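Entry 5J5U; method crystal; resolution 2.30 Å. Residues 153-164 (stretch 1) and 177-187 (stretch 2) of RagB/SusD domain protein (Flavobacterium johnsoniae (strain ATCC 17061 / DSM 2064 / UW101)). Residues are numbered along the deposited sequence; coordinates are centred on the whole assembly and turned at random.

Stretch 1 153-164: DLDESFTQLNAS
Stretch 2 177-187: DISKWKKLANT

Leu 161 lies at the apolar centre. Its CA-to-CB bond points toward stretch 2, and with chi1 m and chi2 t it sets CD1 3.6 Å from Trp 181 CB and CD2 4.2 Å from Ile 178 CB, its branched, apolar end resting against both. Ile 178 (chi1 p, chi2 t) also reaches outward, its CD1 3.6 Å from Asn 162 O.

The backbone frame is two helices, 153-160 and 178-187, nearly antiparallel at 160°, axes 9.1 Å apart at closest approach. CA atoms pair as Leu 154 with Ala 185 (5.6 Å), Phe 158 with Lys 182 (5.2 Å) and Leu 161 with Ile 178 (6.5 Å). Ala 185, buried with only a methyl to place, points its CA-to-CB bond toward stretch 1, as Leu 154 (m, t) points toward stretch 2, with Leu 154 CD2 4.3 Å from Ala 185 CB. Leu 161 leaves helical geometry at phi/psi -58/118, and Asp 177 OD1 caps the second helix, accepting from Ser 179 N at 2.7 Å.

Toward the polar edge, Phe 158 (chi1 t, chi2 74°) lies between Asn 186 (m, chi2 -39°) OD1 over one face and Lys 182 (m, t, t, chi4 -104°) NZ over the other. The long lysine chain lets its aliphatic part pack near Leu 161 (Lys 182 CG to Leu 161 CD1 3.7 Å) while its charge reaches the ring face and a carbonyl: Lys 182 NZ sits 4.5 Å from the Phe 158 ring centroid, a cation-pi contact, and donates to Phe 158 O at 3.2 Å. A water accepts from Lys 182 NZ at 2.6 Å; another donates to Asn 186 OD1 at 2.6 Å and weakly to Leu 154 O at 3.2 Å.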

ATOM      1  N   ASP A 153      10.516  -9.083 -15.625  1.00 19.56           N
ATOM      2  CA  ASP A 153       9.602  -8.268 -16.401  1.00 20.20           C
ATOM      3  C   ASP A 153       9.864  -6.765 -16.257  1.00 27.38           C
ATOM      4  O   ASP A 153       9.746  -6.038 -17.230  1.00 26.16           O
ATOM      5  CB  ASP A 153       8.164  -8.556 -16.022  1.00 20.63           C
ATOM      6  CG  ASP A 153       7.648  -9.791 -16.678  1.00 22.76           C
ATOM      7  OD1 ASP A 153       8.382 -10.328 -17.526  1.00 24.27           O
ATOM      8  OD2 ASP A 153       6.510 -10.204 -16.384  1.00 22.96           O
ATOM      9  N   LEU A 154      10.160  -6.282 -15.053  1.00 24.94           N
ATOM     10  CA  LEU A 154      10.434  -4.851 -14.881  1.00 26.02           C
ATOM     11  C   LEU A 154      11.734  -4.412 -15.575  1.00 29.31           C
ATOM     12  O   LEU A 154      11.789  -3.353 -16.227  1.00 25.54           O
ATOM     13  CB  LEU A 154      10.486  -4.496 -13.403  1.00 19.01           C
ATOM     14  CG  LEU A 154       9.139  -4.683 -12.704  1.00 27.14           C
ATOM     15  CD1 LEU A 154       9.288  -4.568 -11.182  1.00 21.14           C
ATOM     16  CD2 LEU A 154       8.106  -3.688 -13.247  1.00 21.42           C
ATOM     17  N   ASP A 155      12.774  -5.230 -15.436  1.00 27.19           N
ATOM     18  CA  ASP A 155      14.033  -4.987 -16.128  1.00 30.17           C
ATOM     19  C   ASP A 155      13.822  -4.882 -17.648  1.00 31.36           C
ATOM     20  O   ASP A 155      14.071  -3.824 -18.292  1.00 30.29           O
ATOM     21  CB  ASP A 155      15.007  -6.105 -15.795  1.00 27.82           C
ATOM     22  CG  ASP A 155      16.334  -5.943 -16.482  1.00 33.99           C
ATOM     23  OD1 ASP A 155      17.248  -5.343 -15.871  1.00 36.46           O
ATOM     24  OD2 ASP A 155      16.452  -6.414 -17.638  1.00 34.33           O
ATOM     25  N   GLU A 156      13.291  -5.960 -18.210  1.00 30.04           N
ATOM     26  CA  GLU A 156      13.084  -6.009 -19.646  1.00 25.99           C
ATOM     27  C   GLU A 156      12.097  -4.969 -20.140  1.00 28.28           C
ATOM     28  O   GLU A 156      12.235  -4.491 -21.258  1.00 34.40           O
ATOM     29  CB  GLU A 156      12.615  -7.392 -20.070  1.00 23.25           C
ATOM     30  CG  GLU A 156      13.651  -8.457 -19.828  1.00 25.54           C
ATOM     31  CD  GLU A 156      13.149  -9.827 -20.180  1.00 29.93           C
ATOM     32  OE1 GLU A 156      11.986  -9.937 -20.623  1.00 32.24           O
ATOM     33  OE2 GLU A 156      13.930 -10.790 -20.040  1.00 38.20           O
ATOM     34  N   SER A 157      11.101  -4.626 -19.327  1.00 27.81           N
ATOM     35  CA  SER A 157      10.093  -3.655 -19.746  1.00 28.77           C
ATOM     36  C   SER A 157      10.647  -2.244 -19.745  1.00 28.94           C
ATOM     37  O   SER A 157      10.273  -1.426 -20.586  1.00 24.96           O
ATOM     38  CB  SER A 157       8.865  -3.740 -18.860  1.00 29.47           C
ATOM     39  OG  SER A 157       8.226  -4.978 -19.096  1.00 26.37           O
ATOM     40  N   PHE A 158      11.538  -1.969 -18.797  1.00 27.41           N
ATOM     41  CA  PHE A 158      12.273  -0.720 -18.797  1.00 31.72           C
ATOM     42  C   PHE A 158      13.052  -0.577 -20.095  1.00 33.57           C
ATOM     43  O   PHE A 158      12.939   0.436 -20.793  1.00 32.05           O
ATOM     44  CB  PHE A 158      13.239  -0.636 -17.622  1.00 28.32           C
ATOM     45  CG  PHE A 158      14.165   0.537 -17.703  1.00 28.32           C
ATOM     46  CD1 PHE A 158      13.705   1.818 -17.456  1.00 32.15           C
ATOM     47  CD2 PHE A 158      15.490   0.366 -18.066  1.00 29.43           C
ATOM     48  CE1 PHE A 158      14.565   2.908 -17.545  1.00 33.72           C
ATOM     49  CE2 PHE A 158      16.348   1.446 -18.156  1.00 31.76           C
ATOM     50  CZ  PHE A 158      15.887   2.717 -17.896  1.00 30.42           C
ATOM     51  N   THR A 159      13.850  -1.596 -20.402  1.00 27.83           N
ATOM     52  CA  THR A 159      14.648  -1.578 -21.624  1.00 29.73           C
ATOM     53  C   THR A 159      13.781  -1.530 -22.906  1.00 34.05           C
ATOM     54  O   THR A 159      14.151  -0.906 -23.901  1.00 33.97           O
ATOM     55  CB  THR A 159      15.586  -2.792 -21.640  1.00 31.27           C
ATOM     56  OG1 THR A 159      16.454  -2.721 -20.495  1.00 28.12           O
ATOM     57  CG2 THR A 159      16.413  -2.840 -22.921  1.00 30.91           C
ATOM     58  N   GLN A 160      12.621  -2.173 -22.871  1.00 32.10           N
ATOM     59  CA  GLN A 160      11.776  -2.333 -24.053  1.00 28.92           C
ATOM     60  C   GLN A 160      11.023  -1.055 -24.440  1.00 33.27           C
ATOM     61  O   GLN A 160      10.784  -0.806 -25.623  1.00 36.68           O
ATOM     62  CB  GLN A 160      10.802  -3.481 -23.807  1.00 28.96           C
ATOM     63  CG  GLN A 160       9.667  -3.636 -24.791  1.00 34.39           C
ATOM     64  CD  GLN A 160       8.853  -4.899 -24.516  1.00 29.80           C
ATOM     65  OE1 GLN A 160       9.298  -5.787 -23.782  1.00 24.55           O
ATOM     66  NE2 GLN A 160       7.658  -4.979 -25.091  1.00 27.86           N
ATOM     67  N   LEU A 161      10.653  -0.242 -23.453  1.00 34.35           N
ATOM     68  CA  LEU A 161      10.022   1.060 -23.723  1.00 35.82           C
ATOM     69  C   LEU A 161      10.933   1.926 -24.601  1.00 34.05           C
ATOM     70  O   LEU A 161      12.046   2.276 -24.198  1.00 32.85           O
ATOM     71  CB  LEU A 161       9.695   1.783 -22.410  1.00 29.73           C
ATOM     72  CG  LEU A 161       8.502   1.223 -21.633  1.00 31.42           C
ATOM     73  CD1 LEU A 161       8.350   1.907 -20.286  1.00 27.73           C
ATOM     74  CD2 LEU A 161       7.243   1.388 -22.449  1.00 32.72           C
ATOM     75  N   ASN A 162      10.467   2.286 -25.791  1.00 39.31           N
ATOM     76  CA  ASN A 162      11.350   2.966 -26.736  1.00 37.96           C
ATOM     77  C   ASN A 162      10.598   3.965 -27.626  1.00 41.37           C
ATOM     78  O   ASN A 162       9.384   3.874 -27.794  1.00 40.48           O
ATOM     79  CB  ASN A 162      12.074   1.896 -27.579  1.00 41.31           C
ATOM     80  CG  ASN A 162      13.040   2.470 -28.601  1.00 47.38           C
ATOM     81  OD1 ASN A 162      12.729   3.401 -29.343  1.00 46.43           O
ATOM     82  ND2 ASN A 162      14.232   1.886 -28.651  1.00 53.43           N
ATOM     83  N   ALA A 163      11.335   4.916 -28.193  1.00 48.56           N
ATOM     84  CA  ALA A 163      10.775   5.937 -29.082  1.00 44.10           C
ATOM     85  C   ALA A 163      10.059   5.319 -30.288  1.00 42.44           C
ATOM     86  O   ALA A 163       9.181   5.932 -30.890  1.00 41.54           O
ATOM     87  CB  ALA A 163      11.873   6.876 -29.550  1.00 42.00           C
ATOM     88  N   SER A 164      10.458   4.101 -30.642  1.00 44.91           N
ATOM     89  CA  SER A 164       9.905   3.400 -31.793  1.00 44.89           C
ATOM     90  C   SER A 164       8.935   2.279 -31.406  1.00 48.08           C
ATOM     91  O   SER A 164       8.662   1.385 -32.216  1.00 44.75           O
ATOM     92  CB  SER A 164      11.049   2.810 -32.624  1.00 51.57           C
ATOM     93  OG  SER A 164      12.210   3.621 -32.541  1.00 60.81           O
ATOM     94  N   ASP A 177       2.785   8.665 -21.622  1.00 29.74           N
ATOM     95  CA  ASP A 177       4.170   9.118 -21.573  1.00 30.18           C
ATOM     96  C   ASP A 177       5.036   7.942 -21.161  1.00 30.46           C
ATOM     97  O   ASP A 177       4.958   7.490 -20.026  1.00 35.08           O
ATOM     98  CB  ASP A 177       4.335  10.294 -20.597  1.00 29.53           C
ATOM     99  CG  ASP A 177       5.795  10.800 -20.498  1.00 34.26           C
ATOM    100  OD1 ASP A 177       6.734  10.117 -20.968  1.00 30.61           O
ATOM    101  OD2 ASP A 177       6.019  11.892 -19.929  1.00 38.28           O
ATOM    102  N   ILE A 178       5.848   7.427 -22.081  1.00 26.36           N
ATOM    103  CA  ILE A 178       6.651   6.248 -21.759  1.00 29.79           C
ATOM    104  C   ILE A 178       7.780   6.576 -20.785  1.00 33.28           C
ATOM    105  O   ILE A 178       8.231   5.697 -20.054  1.00 35.11           O
ATOM    106  CB  ILE A 178       7.253   5.554 -23.023  1.00 28.45           C
ATOM    107  CG1 ILE A 178       8.380   6.380 -23.649  1.00 35.12           C
ATOM    108  CG2 ILE A 178       6.172   5.234 -24.041  1.00 26.30           C
ATOM    109  CD1 ILE A 178       9.176   5.609 -24.698  1.00 31.24           C
ATOM    110  N   SER A 179       8.209   7.836 -20.745  1.00 33.29           N
ATOM    111  CA  SER A 179       9.274   8.245 -19.832  1.00 27.92           C
ATOM    112  C   SER A 179       8.843   8.062 -18.381  1.00 33.75           C
ATOM    113  O   SER A 179       9.655   7.774 -17.503  1.00 37.24           O
ATOM    114  CB  SER A 179       9.668   9.702 -20.067  1.00 27.15           C
ATOM    115  OG  SER A 179       8.619  10.581 -19.688  1.00 28.21           O
ATOM    116  N   LYS A 180       7.561   8.271 -18.119  1.00 35.33           N
ATOM    117  CA  LYS A 180       7.046   8.080 -16.773  1.00 34.91           C
ATOM    118  C   LYS A 180       6.892   6.578 -16.510  1.00 29.86           C
ATOM    119  O   LYS A 180       7.136   6.094 -15.401  1.00 27.86           O
ATOM    120  CB  LYS A 180       5.727   8.839 -16.583  1.00 30.81           C
ATOM    121  CG  LYS A 180       5.916  10.345 -16.341  1.00 28.45           C
ATOM    122  CD  LYS A 180       4.575  11.041 -16.131  1.00 34.80           C
ATOM    123  CE  LYS A 180       4.724  12.458 -15.609  1.00 32.83           C
ATOM    124  NZ  LYS A 180       5.707  12.506 -14.505  1.00 40.05           N
ATOM    125  N   TRP A 181       6.530   5.833 -17.545  1.00 26.42           N
ATOM    126  CA  TRP A 181       6.397   4.401 -17.380  1.00 27.47           C
ATOM    127  C   TRP A 181       7.740   3.751 -17.036  1.00 27.94           C
ATOM    128  O   TRP A 181       7.797   2.808 -16.233  1.00 22.50           O
ATOM    129  CB  TRP A 181       5.782   3.772 -18.628  1.00 24.76           C
ATOM    130  CG  TRP A 181       4.290   3.870 -18.607  1.00 28.98           C
ATOM    131  CD1 TRP A 181       3.514   4.764 -19.285  1.00 27.76           C
ATOM    132  CD2 TRP A 181       3.397   3.085 -17.811  1.00 25.16           C
ATOM    133  NE1 TRP A 181       2.191   4.564 -18.986  1.00 25.58           N
ATOM    134  CE2 TRP A 181       2.090   3.541 -18.081  1.00 25.36           C
ATOM    135  CE3 TRP A 181       3.574   2.040 -16.903  1.00 22.86           C
ATOM    136  CZ2 TRP A 181       0.963   2.982 -17.476  1.00 28.74           C
ATOM    137  CZ3 TRP A 181       2.455   1.477 -16.309  1.00 26.68           C
ATOM    138  CH2 TRP A 181       1.166   1.945 -16.597  1.00 28.89           C
ATOM    139  N   LYS A 182       8.824   4.276 -17.602  1.00 31.09           N
ATOM    140  CA  LYS A 182      10.155   3.766 -17.263  1.00 32.56           C
ATOM    141  C   LYS A 182      10.434   3.902 -15.772  1.00 29.14           C
ATOM    142  O   LYS A 182      10.752   2.915 -15.088  1.00 27.85           O
ATOM    143  CB  LYS A 182      11.234   4.489 -18.070  1.00 31.06           C
ATOM    144  CG  LYS A 182      11.227   4.111 -19.545  1.00 30.23           C
ATOM    145  CD  LYS A 182      12.283   4.855 -20.348  1.00 34.70           C
ATOM    146  CE  LYS A 182      12.518   4.149 -21.683  1.00 35.54           C
ATOM    147  NZ  LYS A 182      13.791   3.345 -21.724  1.00 41.68           N
ATOM    148  N   LYS A 183      10.279   5.117 -15.257  1.00 30.44           N
ATOM    149  CA  LYS A 183      10.563   5.378 -13.845  1.00 32.10           C
ATOM    150  C   LYS A 183       9.591   4.657 -12.906  1.00 28.13           C
ATOM    151  O   LYS A 183       9.991   4.253 -11.809  1.00 26.36           O
ATOM    152  CB  LYS A 183      10.539   6.877 -13.577  1.00 28.94           C
ATOM    153  CG  LYS A 183      11.469   7.654 -14.501  1.00 32.29           C
ATOM    154  CD  LYS A 183      11.508   9.124 -14.146  1.00 36.63           C
ATOM    155  CE  LYS A 183      10.532   9.898 -15.021  1.00 28.53           C
ATOM    156  NZ  LYS A 183      10.503  11.330 -14.629  1.00 39.72           N
ATOM    157  N   LEU A 184       8.339   4.466 -13.337  1.00 23.20           N
ATOM    158  CA  LEU A 184       7.383   3.677 -12.546  1.00 29.76           C
ATOM    159  C   LEU A 184       7.863   2.237 -12.434  1.00 27.87           C
ATOM    160  O   LEU A 184       7.787   1.626 -11.358  1.00 22.76           O
ATOM    161  CB  LEU A 184       5.975   3.695 -13.156  1.00 25.30           C
ATOM    162  CG  LEU A 184       5.028   2.675 -12.503  1.00 28.95           C
ATOM    163  CD1 LEU A 184       4.686   3.065 -11.086  1.00 20.13           C
ATOM    164  CD2 LEU A 184       3.761   2.461 -13.317  1.00 23.02           C
ATOM    165  N   ALA A 185       8.376   1.719 -13.550  1.00 26.21           N
ATOM    166  CA  ALA A 185       8.931   0.379 -13.589  1.00 22.71           C
ATOM    167  C   ALA A 185      10.084   0.245 -12.603  1.00 22.41           C
ATOM    168  O   ALA A 185      10.146  -0.714 -11.826  1.00 25.89           O
ATOM    169  CB  ALA A 185       9.393   0.045 -14.999  1.00 22.62           C
ATOM    170  N   ASN A 186      10.973   1.232 -12.590  1.00 23.32           N
ATOM    171  CA  ASN A 186      12.124   1.175 -11.685  1.00 23.60           C
ATOM    172  C   ASN A 186      11.786   1.378 -10.194  1.00 24.37           C
ATOM    173  O   ASN A 186      12.458   0.834  -9.312  1.00 21.65           O
ATOM    174  CB  ASN A 186      13.166   2.205 -12.113  1.00 29.21           C
ATOM    175  CG  ASN A 186      13.844   1.834 -13.413  1.00 28.28           C
ATOM    176  OD1 ASN A 186      14.145   0.661 -13.660  1.00 20.46           O
ATOM    177  ND2 ASN A 186      14.056   2.826 -14.270  1.00 24.10           N
ATOM    178  N   THR A 187      10.774   2.195  -9.919  1.00 24.74           N
ATOM    179  CA  THR A 187      10.354   2.439  -8.546  1.00 26.50           C
ATOM    180  C   THR A 187       9.685   1.178  -7.986  1.00 24.54           C
ATOM    181  O   THR A 187       9.986   0.760  -6.859  1.00 20.82           O
ATOM    182  CB  THR A 187       9.416   3.659  -8.457  1.00 24.99           C
ATOM    183  OG1 THR A 187      10.039   4.772  -9.107  1.00 25.93           O
ATOM    184  CG2 THR A 187       9.136   4.030  -7.002  1.00 21.90           C
TER
HETATM  185  O   HOH W   1      13.824  -1.879 -14.230  1.00 24.45           O
HETATM  186  O   HOH W   2      14.581   1.669 -23.582  1.00 30.96           O